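N-acetylneuraminic acid outer membrane channel protein NanC (Escherichia coli, PDB 2WJQ) forms a monomeric beta-barrel channel, weakly anion-selective, that lets the sialic acid N-acetylneuraminic acid enter the bacterium across the outer membrane. Local coordinates at residues Gly8-Ser13 with Asn37-Ile42; Gly12-Glu17 with Gly194-Arg199; Asp188-Gln193 with Glu204-Ile209. All coordinates share one frame; numbering follows the deposited sequence.

Contact 1 of 3, residues Gly8-Ser13 with Asn37-Ile42. With OCT (N-octane), chain F; LDA (lauryl dimethylamine-N-oxide), chain M.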
loop_
_atom_site.group_PDB
_atom_site.type_symbol
_atom_site.label_atom_id
_atom_site.label_comp_id
_atom_site.label_asym_id
_atom_site.label_seq_id
_atom_site.Cartn_x
_atom_site.Cartn_y
_atom_site.Cartn_z
ATOM N N GLY A 8 -5.416 11.015 -6.504
ATOM C CA GLY A 8 -6.608 10.284 -6.152
ATOM C C GLY A 8 -7.640 11.091 -5.406
ATOM O O GLY A 8 -7.344 12.164 -4.858
ATOM N N TYR A 9 -8.866 10.582 -5.427
ATOM C CA TYR A 9 -9.958 11.139 -4.648
ATOM C C TYR A 9 -10.625 10.033 -3.842
ATOM O O TYR A 9 -10.905 8.959 -4.361
ATOM C CB TYR A 9 -10.998 11.802 -5.544
ATOM C CG TYR A 9 -12.124 12.434 -4.772
ATOM C CD1 TYR A 9 -11.913 13.596 -4.038
ATOM C CD2 TYR A 9 -13.396 11.861 -4.754
ATOM C CE1 TYR A 9 -12.961 14.186 -3.302
ATOM C CE2 TYR A 9 -14.441 12.433 -4.018
ATOM C CZ TYR A 9 -14.212 13.597 -3.315
ATOM O OH TYR A 9 -15.234 14.158 -2.587
ATOM N N ARG A 10 -10.888 10.321 -2.570
ATOM C CA ARG A 10 -11.602 9.402 -1.703
ATOM C C ARG A 10 -12.995 9.961 -1.426
ATOM O O ARG A 10 -13.120 11.095 -0.940
ATOM C CB ARG A 10 -10.836 9.258 -0.412
ATOM C CG ARG A 10 -9.487 8.596 -0.579
ATOM C CD ARG A 10 -9.117 8.096 0.767
ATOM N NE ARG A 10 -7.797 7.511 0.912
ATOM C CZ ARG A 10 -7.457 6.824 1.994
ATOM N NH1 ARG A 10 -8.343 6.651 2.975
ATOM N NH2 ARG A 10 -6.257 6.317 2.107
ATOM N N SER A 11 -14.017 9.174 -1.745
ATOM C CA SER A 11 -15.412 9.633 -1.732
ATOM C C SER A 11 -16.009 9.801 -0.322
ATOM O O SER A 11 -16.861 10.665 -0.102
ATOM C CB SER A 11 -16.288 8.647 -2.509
ATOM O OG SER A 11 -16.487 7.464 -1.724
ATOM N N GLY A 12 -15.599 8.968 0.626
ATOM C CA GLY A 12 -16.174 9.031 1.981
ATOM C C GLY A 12 -15.592 10.182 2.762
ATOM O O GLY A 12 -16.308 10.985 3.342
ATOM N N SER A 13 -14.273 10.290 2.730
ATOM C CA SER A 13 -13.573 11.356 3.411
ATOM C C SER A 13 -13.527 12.685 2.645
ATOM O O SER A 13 -13.050 13.677 3.187
ATOM C CB SER A 13 -12.140 10.912 3.727
ATOM O OG SER A 13 -12.135 9.648 4.359
ATOM N N ASN A 37 3.358 11.534 0.360
ATOM C CA ASN A 37 1.922 11.551 0.142
ATOM C C ASN A 37 1.342 12.816 0.736
ATOM O O ASN A 37 1.751 13.235 1.832
ATOM C CB ASN A 37 1.241 10.356 0.820
ATOM C CG ASN A 37 1.576 9.052 0.172
ATOM O OD1 ASN A 37 1.008 8.695 -0.869
ATOM N ND2 ASN A 37 2.468 8.302 0.792
ATOM N N THR A 38 0.404 13.433 0.020
ATOM C CA THR A 38 -0.288 14.627 0.509
ATOM C C THR A 38 -1.791 14.280 0.547
ATOM O O THR A 38 -2.283 13.408 -0.212
ATOM C CB THR A 38 0.043 15.876 -0.358
ATOM O OG1 THR A 38 1.472 16.025 -0.469
ATOM C CG2 THR A 38 -0.480 17.169 0.268
ATOM N N TRP A 39 -2.506 14.937 1.443
ATOM C CA TRP A 39 -3.910 14.676 1.693
ATOM C C TRP A 39 -4.549 16.033 1.949
ATOM O O TRP A 39 -4.058 16.769 2.806
ATOM C CB TRP A 39 -4.035 13.759 2.918
ATOM C CG TRP A 39 -5.417 13.561 3.476
ATOM C CD1 TRP A 39 -6.188 14.489 4.142
ATOM C CD2 TRP A 39 -6.174 12.352 3.460
ATOM N NE1 TRP A 39 -7.382 13.924 4.520
ATOM C CE2 TRP A 39 -7.397 12.613 4.121
ATOM C CE3 TRP A 39 -5.941 11.073 2.949
ATOM C CZ2 TRP A 39 -8.385 11.635 4.282
ATOM C CZ3 TRP A 39 -6.918 10.102 3.114
ATOM C CH2 TRP A 39 -8.127 10.389 3.779
ATOM N N ASN A 40 -5.599 16.359 1.179
ATOM C CA ASN A 40 -6.338 17.624 1.291
ATOM C C ASN A 40 -7.845 17.356 1.293
ATOM O O ASN A 40 -8.401 16.911 0.275
ATOM C CB ASN A 40 -6.040 18.540 0.109
ATOM C CG ASN A 40 -4.659 19.177 0.170
ATOM O OD1 ASN A 40 -3.755 18.783 -0.572
ATOM N ND2 ASN A 40 -4.504 20.201 1.018
ATOM N N THR A 41 -8.493 17.645 2.422
ATOM C CA THR A 41 -9.932 17.511 2.544
ATOM C C THR A 41 -10.568 18.753 1.921
ATOM O O THR A 41 -10.100 19.862 2.158
ATOM C CB THR A 41 -10.361 17.378 4.032
ATOM O OG1 THR A 41 -9.820 16.170 4.574
ATOM C CG2 THR A 41 -11.904 17.353 4.175
ATOM N N ILE A 42 -11.620 18.567 1.127
ATOM C CA ILE A 42 -12.332 19.696 0.515
ATOM C C ILE A 42 -13.342 20.304 1.500
ATOM O O ILE A 42 -13.920 19.581 2.333
ATOM C CB ILE A 42 -13.058 19.277 -0.774
ATOM C CG1 ILE A 42 -14.290 18.413 -0.461
ATOM C CG2 ILE A 42 -12.093 18.554 -1.705
ATOM C CD1 ILE A 42 -14.955 17.827 -1.694
HETATM C C1 OCT F . -12.212 13.087 -9.445
HETATM C C2 OCT F . -13.567 13.357 -8.792
HETATM C C3 OCT F . -13.505 14.522 -7.799
HETATM C C4 OCT F . -14.837 14.646 -7.051
HETATM C C5 OCT F . -15.072 16.028 -6.424
HETATM C C6 OCT F . -16.549 16.180 -6.047
HETATM C C7 OCT F . -16.831 17.494 -5.299
HETATM C C8 OCT F . -18.125 18.143 -5.808
HETATM N N1 LDA M . -7.695 20.831 -3.167
HETATM O O1 LDA M . -7.318 22.015 -3.332
HETATM C CM1 LDA M . -8.085 20.662 -1.757
HETATM C CM2 LDA M . -8.904 20.595 -3.973
HETATM C C1 LDA M . -6.640 19.871 -3.506
HETATM C C2 LDA M . -6.200 20.001 -4.971
HETATM C C3 LDA M . -5.203 18.896 -5.336
HETATM C C4 LDA M . -5.753 17.936 -6.391
HETATM C C5 LDA M . -4.892 16.678 -6.508
HETATM C C6 LDA M . -5.113 15.905 -7.813
HETATM C C7 LDA M . -6.161 14.808 -7.672
HETATM C C8 LDA M . -6.409 14.044 -8.970
HETATM C C9 LDA M . -7.676 13.203 -8.844
HETATM C C10 LDA M . -7.813 12.140 -9.929
HETATM C C11 LDA M . -9.234 11.591 -9.955
HETATM C C12 LDA M . -9.285 10.133 -10.401
HETATM O O HOH W 1 -12.314 14.032 5.739
#

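Contact 2 of 3, residues Gly12-Glu17 with Gly194-Arg199. With LDA (lauryl dimethylamine-N-oxide), chain M.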
loop_
_atom_site.group_PDB
_atom_site.type_symbol
_atom_site.label_atom_id
_atom_site.label_comp_id
_atom_site.label_asym_id
_atom_site.label_seq_id
_atom_site.Cartn_x
_atom_site.Cartn_y
_atom_site.Cartn_z
ATOM N N GLY A 12 -15.599 8.968 0.626
ATOM C CA GLY A 12 -16.174 9.031 1.981
ATOM C C GLY A 12 -15.592 10.182 2.762
ATOM O O GLY A 12 -16.308 10.985 3.342
ATOM N N SER A 13 -14.273 10.290 2.730
ATOM C CA SER A 13 -13.573 11.356 3.411
ATOM C C SER A 13 -13.527 12.685 2.645
ATOM O O SER A 13 -13.050 13.677 3.187
ATOM C CB SER A 13 -12.140 10.912 3.727
ATOM O OG SER A 13 -12.135 9.648 4.359
ATOM N N HIS A 14 -13.996 12.708 1.400
ATOM C CA HIS A 14 -13.965 13.929 0.578
ATOM C C HIS A 14 -12.564 14.526 0.554
ATOM O O HIS A 14 -12.368 15.691 0.890
ATOM C CB HIS A 14 -14.946 14.988 1.098
ATOM C CG HIS A 14 -16.384 14.606 0.968
ATOM N ND1 HIS A 14 -17.253 15.261 0.117
ATOM C CD2 HIS A 14 -17.113 13.649 1.586
ATOM C CE1 HIS A 14 -18.456 14.718 0.215
ATOM N NE2 HIS A 14 -18.394 13.728 1.090
ATOM N N ALA A 15 -11.581 13.705 0.206
ATOM C CA ALA A 15 -10.183 14.096 0.276
ATOM C C ALA A 15 -9.505 13.795 -1.043
ATOM O O ALA A 15 -9.719 12.726 -1.613
ATOM C CB ALA A 15 -9.472 13.330 1.383
ATOM N N TYR A 16 -8.697 14.742 -1.512
ATOM C CA TYR A 16 -7.755 14.497 -2.603
ATOM C C TYR A 16 -6.435 14.029 -2.036
ATOM O O TYR A 16 -6.001 14.509 -0.981
ATOM C CB TYR A 16 -7.495 15.763 -3.405
ATOM C CG TYR A 16 -8.642 16.172 -4.256
ATOM C CD1 TYR A 16 -8.967 15.459 -5.395
ATOM C CD2 TYR A 16 -9.416 17.275 -3.922
ATOM C CE1 TYR A 16 -10.025 15.831 -6.179
ATOM C CE2 TYR A 16 -10.468 17.663 -4.714
ATOM C CZ TYR A 16 -10.760 16.951 -5.826
ATOM O OH TYR A 16 -11.807 17.333 -6.590
ATOM N N GLU A 17 -5.786 13.097 -2.720
ATOM C CA GLU A 17 -4.404 12.768 -2.373
ATOM C C GLU A 17 -3.510 12.761 -3.594
ATOM O O GLU A 17 -3.980 12.533 -4.731
ATOM C CB GLU A 17 -4.297 11.441 -1.601
ATOM C CG GLU A 17 -5.149 10.310 -2.096
ATOM C CD GLU A 17 -5.034 9.042 -1.239
ATOM O OE1 GLU A 17 -3.961 8.816 -0.604
ATOM O OE2 GLU A 17 -6.008 8.256 -1.232
ATOM N N GLY A 194 -14.222 5.835 5.765
ATOM C CA GLY A 194 -14.378 7.249 5.491
ATOM C C GLY A 194 -14.782 7.999 6.755
ATOM O O GLY A 194 -15.609 7.532 7.531
ATOM N N VAL A 195 -14.201 9.178 6.934
ATOM C CA VAL A 195 -14.565 10.085 7.995
ATOM C C VAL A 195 -14.696 11.480 7.400
ATOM O O VAL A 195 -13.789 11.960 6.698
ATOM C CB VAL A 195 -13.489 10.101 9.089
ATOM C CG1 VAL A 195 -13.915 11.006 10.252
ATOM C CG2 VAL A 195 -13.197 8.679 9.604
ATOM N N TYR A 196 -15.832 12.114 7.635
ATOM C CA TYR A 196 -16.086 13.446 7.106
ATOM C C TYR A 196 -17.048 14.212 7.983
ATOM O O TYR A 196 -18.113 13.686 8.346
ATOM C CB TYR A 196 -16.685 13.339 5.714
ATOM C CG TYR A 196 -16.872 14.653 5.021
ATOM C CD1 TYR A 196 -15.774 15.436 4.698
ATOM C CD2 TYR A 196 -18.144 15.115 4.671
ATOM C CE1 TYR A 196 -15.923 16.638 4.054
ATOM C CE2 TYR A 196 -18.309 16.344 4.007
ATOM C CZ TYR A 196 -17.179 17.085 3.702
ATOM O OH TYR A 196 -17.278 18.282 3.047
ATOM N N ASN A 197 -16.682 15.454 8.301
ATOM C CA ASN A 197 -17.578 16.373 8.996
ATOM C C ASN A 197 -18.114 15.743 10.299
ATOM O O ASN A 197 -19.293 15.830 10.606
ATOM C CB ASN A 197 -18.704 16.796 8.031
ATOM C CG ASN A 197 -19.444 18.038 8.482
ATOM O OD1 ASN A 197 -18.906 18.870 9.211
ATOM N ND2 ASN A 197 -20.702 18.162 8.061
ATOM N N GLY A 198 -17.229 15.066 11.027
ATOM C CA GLY A 198 -17.543 14.513 12.353
ATOM C C GLY A 198 -18.321 13.202 12.359
ATOM O O GLY A 198 -18.905 12.832 13.380
ATOM N N ARG A 199 -18.331 12.515 11.220
ATOM C CA ARG A 199 -19.050 11.250 11.052
ATOM C C ARG A 199 -18.107 10.199 10.490
ATOM O O ARG A 199 -17.431 10.463 9.493
ATOM C CB ARG A 199 -20.231 11.457 10.101
ATOM C CG ARG A 199 -21.085 10.221 9.859
ATOM C CD ARG A 199 -22.448 10.599 9.288
ATOM N NE ARG A 199 -23.261 9.416 9.021
HETATM N N1 LDA M . -7.695 20.831 -3.167
HETATM O O1 LDA M . -7.318 22.015 -3.332
HETATM C CM1 LDA M . -8.085 20.662 -1.757
HETATM C CM2 LDA M . -8.904 20.595 -3.973
HETATM C C1 LDA M . -6.640 19.871 -3.506
HETATM C C2 LDA M . -6.200 20.001 -4.971
HETATM C C3 LDA M . -5.203 18.896 -5.336
HETATM C C4 LDA M . -5.753 17.936 -6.391
HETATM C C5 LDA M . -4.892 16.678 -6.508
HETATM C C6 LDA M . -5.113 15.905 -7.813
HETATM C C7 LDA M . -6.161 14.808 -7.672
HETATM C C8 LDA M . -6.409 14.044 -8.970
HETATM C C9 LDA M . -7.676 13.203 -8.844
HETATM C C10 LDA M . -7.813 12.140 -9.929
HETATM C C11 LDA M . -9.234 11.591 -9.955
HETATM C C12 LDA M . -9.285 10.133 -10.401
HETATM O O HOH W 1 -12.314 14.032 5.739
#

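Contact 3 of 3, residues Asp188-Gln193 with Glu204-Ile209. With LDA (lauryl dimethylamine-N-oxide), chain M.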
loop_
_atom_site.group_PDB
_atom_site.type_symbol
_atom_site.label_atom_id
_atom_site.label_comp_id
_atom_site.label_asym_id
_atom_site.label_seq_id
_atom_site.Cartn_x
_atom_site.Cartn_y
_atom_site.Cartn_z
ATOM N N ASP A 188 -10.065 1.739 -5.772
ATOM C CA ASP A 188 -9.932 1.038 -4.491
ATOM C C ASP A 188 -11.227 1.109 -3.680
ATOM O O ASP A 188 -11.927 2.125 -3.692
ATOM C CB ASP A 188 -8.797 1.596 -3.635
ATOM C CG ASP A 188 -7.616 2.009 -4.444
ATOM O OD1 ASP A 188 -6.893 1.099 -4.908
ATOM O OD2 ASP A 188 -7.426 3.236 -4.617
ATOM N N TYR A 189 -11.570 0.015 -3.029
ATOM C CA TYR A 189 -12.597 0.057 -2.000
ATOM C C TYR A 189 -11.869 -0.121 -0.665
ATOM O O TYR A 189 -11.199 -1.111 -0.429
ATOM C CB TYR A 189 -13.700 -0.981 -2.208
ATOM C CG TYR A 189 -14.762 -0.875 -1.149
ATOM C CD1 TYR A 189 -14.975 -1.895 -0.224
ATOM C CD2 TYR A 189 -15.493 0.301 -1.010
ATOM C CE1 TYR A 189 -15.931 -1.755 0.793
ATOM C CE2 TYR A 189 -16.445 0.440 -0.021
ATOM C CZ TYR A 189 -16.660 -0.580 0.870
ATOM O OH TYR A 189 -17.613 -0.378 1.840
ATOM N N LEU A 190 -11.981 0.881 0.193
ATOM C CA LEU A 190 -11.198 0.917 1.433
ATOM C C LEU A 190 -12.091 0.659 2.638
ATOM O O LEU A 190 -11.801 1.132 3.737
ATOM C CB LEU A 190 -10.502 2.287 1.538
ATOM C CG LEU A 190 -9.589 2.645 0.348
ATOM C CD1 LEU A 190 -8.901 3.992 0.519
ATOM C CD2 LEU A 190 -8.549 1.557 0.130
ATOM N N ASP A 191 -13.175 -0.108 2.451
ATOM C CA ASP A 191 -14.069 -0.449 3.570
ATOM C C ASP A 191 -14.820 0.827 4.013
ATOM O O ASP A 191 -14.807 1.850 3.298
ATOM C CB ASP A 191 -13.228 -1.050 4.719
ATOM C CG ASP A 191 -13.976 -2.080 5.550
ATOM O OD1 ASP A 191 -15.083 -1.759 6.068
ATOM O OD2 ASP A 191 -13.417 -3.187 5.738
ATOM N N ARG A 192 -15.472 0.774 5.173
ATOM C CA ARG A 192 -16.218 1.916 5.689
ATOM C C ARG A 192 -15.300 2.740 6.602
ATOM O O ARG A 192 -15.577 2.935 7.793
ATOM C CB ARG A 192 -17.459 1.455 6.419
ATOM C CG ARG A 192 -18.549 0.947 5.508
ATOM C CD ARG A 192 -19.870 0.821 6.250
ATOM N NE ARG A 192 -20.974 0.893 5.312
ATOM C CZ ARG A 192 -21.595 2.002 4.922
ATOM N NH1 ARG A 192 -22.581 1.905 4.040
ATOM N NH2 ARG A 192 -21.262 3.201 5.405
ATOM N N GLN A 193 -14.182 3.186 6.040
ATOM C CA GLN A 193 -13.181 3.909 6.810
ATOM C C GLN A 193 -13.214 5.381 6.520
ATOM O O GLN A 193 -12.332 6.104 6.983
ATOM C CB GLN A 193 -11.794 3.354 6.536
ATOM C CG GLN A 193 -11.667 1.925 6.956
ATOM C CD GLN A 193 -10.248 1.441 6.963
ATOM O OE1 GLN A 193 -9.541 1.611 7.958
ATOM N NE2 GLN A 193 -9.815 0.843 5.859
ATOM N N GLU A 204 -15.832 4.167 1.697
ATOM C CA GLU A 204 -14.675 4.877 1.164
ATOM C C GLU A 204 -14.271 4.299 -0.204
ATOM O O GLU A 204 -13.533 3.321 -0.281
ATOM C CB GLU A 204 -13.497 4.782 2.152
ATOM C CG GLU A 204 -12.275 5.671 1.816
ATOM C CD GLU A 204 -12.462 7.119 2.246
ATOM O OE1 GLU A 204 -11.589 7.683 2.929
ATOM O OE2 GLU A 204 -13.489 7.710 1.878
ATOM N N ASN A 205 -14.791 4.897 -1.265
ATOM C CA ASN A 205 -14.416 4.558 -2.642
ATOM C C ASN A 205 -13.265 5.465 -3.042
ATOM O O ASN A 205 -13.273 6.649 -2.735
ATOM C CB ASN A 205 -15.601 4.773 -3.587
ATOM C CG ASN A 205 -16.775 3.855 -3.268
ATOM O OD1 ASN A 205 -17.824 4.302 -2.786
ATOM N ND2 ASN A 205 -16.608 2.581 -3.533
ATOM N N SER A 206 -12.258 4.914 -3.685
ATOM C CA SER A 206 -11.073 5.679 -4.032
ATOM C C SER A 206 -10.817 5.529 -5.534
ATOM O O SER A 206 -10.821 4.421 -6.065
ATOM C CB SER A 206 -9.889 5.198 -3.189
ATOM O OG SER A 206 -8.656 5.727 -3.619
ATOM N N TYR A 207 -10.646 6.655 -6.205
ATOM C CA TYR A 207 -10.443 6.676 -7.644
ATOM C C TYR A 207 -9.120 7.364 -7.893
ATOM O O TYR A 207 -8.942 8.511 -7.471
ATOM C CB TYR A 207 -11.573 7.450 -8.317
ATOM C CG TYR A 207 -12.952 6.983 -7.888
ATOM C CD1 TYR A 207 -13.633 7.603 -6.827
ATOM C CD2 TYR A 207 -13.564 5.904 -8.515
ATOM C CE1 TYR A 207 -14.908 7.157 -6.427
ATOM C CE2 TYR A 207 -14.831 5.462 -8.129
ATOM C CZ TYR A 207 -15.497 6.080 -7.090
ATOM O OH TYR A 207 -16.748 5.620 -6.716
ATOM N N ARG A 208 -8.213 6.683 -8.591
ATOM C CA ARG A 208 -6.847 7.180 -8.813
ATOM C C ARG A 208 -6.405 7.113 -10.273
ATOM O O ARG A 208 -6.829 6.240 -11.043
ATOM C CB ARG A 208 -5.865 6.397 -7.946
ATOM C CG ARG A 208 -6.011 6.654 -6.455
ATOM C CD ARG A 208 -5.337 5.601 -5.648
ATOM N NE ARG A 208 -5.454 5.879 -4.221
ATOM C CZ ARG A 208 -5.098 5.031 -3.264
ATOM N NH1 ARG A 208 -4.575 3.849 -3.564
ATOM N NH2 ARG A 208 -5.244 5.380 -2.005
ATOM N N ILE A 209 -5.562 8.066 -10.648
ATOM C CA ILE A 209 -4.909 8.056 -11.941
ATOM C C ILE A 209 -3.451 8.378 -11.719
ATOM O O ILE A 209 -3.086 9.195 -10.856
ATOM C CB ILE A 209 -5.523 9.086 -12.924
ATOM C CG1 ILE A 209 -7.005 8.805 -13.159
ATOM C CG2 ILE A 209 -4.845 9.005 -14.300
ATOM C CD1 ILE A 209 -7.711 9.962 -13.948
HETATM N N1 LDA M . -7.695 20.831 -3.167
HETATM O O1 LDA M . -7.318 22.015 -3.332
HETATM C CM1 LDA M . -8.085 20.662 -1.757
HETATM C CM2 LDA M . -8.904 20.595 -3.973
HETATM C C1 LDA M . -6.640 19.871 -3.506
HETATM C C2 LDA M . -6.200 20.001 -4.971
HETATM C C3 LDA M . -5.203 18.896 -5.336
HETATM C C4 LDA M . -5.753 17.936 -6.391
HETATM C C5 LDA M . -4.892 16.678 -6.508
HETATM C C6 LDA M . -5.113 15.905 -7.813
HETATM C C7 LDA M . -6.161 14.808 -7.672
HETATM C C8 LDA M . -6.409 14.044 -8.970
HETATM C C9 LDA M . -7.676 13.203 -8.844
HETATM C C10 LDA M . -7.813 12.140 -9.929
HETATM C C11 LDA M . -9.234 11.591 -9.955
HETATM C C12 LDA M . -9.285 10.133 -10.401
#

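Contact 1 of 3, residues Gly8-Ser13 with Asn37-Ile42
At the extracellular end of the NanC beta-barrel, Trp39 near the end of strand 30-41 leans across the start of strand 15-25 to meet Arg10 and Ser13 of the first hairpin. The indole, with CG anti to the backbone N (chi1 170°), presents its six-membered edge to the hairpin. Its CZ3 sits over the centre of the Arg10 guanidinium, 3.5 Å from Arg10 CZ, and the two planes are 74° apart, which places the ring edge on the guanidinium face. Ser13 CB approaches the same indole obliquely, 3.9 Å from Trp39 CZ2. Beyond it, a water donates to Ser13 O at 2.7 Å and weakly accepts from Thr41 OG1; Trp39 NE1 makes a weak bond to that same OG1, 3.3 Å long. Tyr9 points the other way: n-octane lies over one face of its ring, with OCT C4 3.8 Å from Tyr9 CE2, while Ile42 CD1 comes to the ring edge, 3.8 Å from Tyr9 OH. Because the indole edge meets a face of Arg10, it does not occupy the in-plane N-H directions, one of which, at NE, serves the salt bridge to Glu17; the contact probably shields one face of the cation while leaving its hydrogen bonding undisturbed.

Contact 2 of 3, residues Gly12-Glu17 with Gly194-Arg199
Gly194 lies so close to Gly12 that the two CA atoms are 4.3 Å apart, an approach that two residues without side chains allow. Next comes Val195, whose side chain turns away while its backbone does the work. Val195 N donates a weak but fairly straight bond to Ser13 OG (3.3 Å, 162° at the hydrogen), although the stronger partner of that hydroxyl is Glu204. Val195 O accepts a hydrogen bond from the water that also donates to Ser13 O; the water lies 2.7 Å from Val195 O. Val195 O also meets Ser13 CA in a C-H...O contact of 3.3 Å. Tyr196, its CG anti to the backbone N (chi1 -175°), swings its ring over His14, which, with Ala15, forms the G1 beta bulge opposite Arg10 in the hairpin between strands 2-10 and 15-25. The rings stack face to face, centroids 3.9 Å apart and planes 16° from parallel, and His14 CB adds a CH-pi contact over the same tyrosine face. An alanine here would lose the stack and is likely to leave the imidazole freer to turn. Asn197 CB lies over the opposite tyrosine face, toward its rim, and Asn197 and Gly198 form the type I' turn, closed by Arg199 N to Tyr196 O at 3.1 Å.

Contact 3 of 3, residues Asp188-Gln193 with Glu204-Ile209
Asp188 and Arg208 cross at about a right angle, with the carboxylate oxygen OD2 over one face of the guanidinium. The planes of the two groups are 58° apart and Asp188 OD2 lies 3.1 Å from Arg208 NH1, well out of the guanidinium plane, so this salt bridge rests on charge and no N-H points at the oxygen. Arg208 directs NH1 to Glu186 and NH2 to Glu17 instead. Ser206 stands beside Asp188 on the same face of the sheet, its OG 3.0 Å from Asp188 OD2. The backbones set this register: Asp188 and Ser206 form an antiparallel hydrogen-bonded pair, with Asp188 N to Ser206 O at 2.8 Å. On the other face Tyr189 and Asn205 make a non-hydrogen-bonded pair; ring and amide are turned 41° from each other, and Asn205 ND2 comes obliquely to Tyr189 CD2 at 3.6 Å. A bound n-octane touches Tyr189, which marks this face as the outer, lipid-facing one. Past the strand end, Leu190 N still bonds Glu204 O at 2.9 Å, and Glu204 N bonds Asp191 O at 3.0 Å. With CG anti to the backbone N (chi1 -171°), Glu204 lays CG against Leu190 CB, 3.8 Å away; the bend at the next bond then carries the carboxylate on to Ser13. The face of Asp188, Ser206 and Arg208, opposite the one that meets n-octane and so probably turned to the lumen, sets three carboxylates round one arginine, so the guanidinium probably offsets part of the negative charge gathered there.

The three contacts gather at the extracellular end of the barrel, around the closure between the first and last strands. Contacts 1 and 2 share Gly12 and Ser13 and have centres about 7 Å apart; they are stitched by Gly8 N to Glu17 O (2.7 Å) and Tyr16 N to Asn40 O (2.8 Å). Contact 3, its centre about 10 Å from contact 1 and 11 Å from contact 2, joins both through Ser13 OG and Glu204 OE1, 2.5 Å apart. Glu17 connects the charged groups, bridging Arg10 of contact 1 and Arg208 of contact 3, with Glu17 OE2 to Arg208 NH2 at 3.1 Å. Outside, one lauryl dimethylamine-N-oxide molecule touches all three.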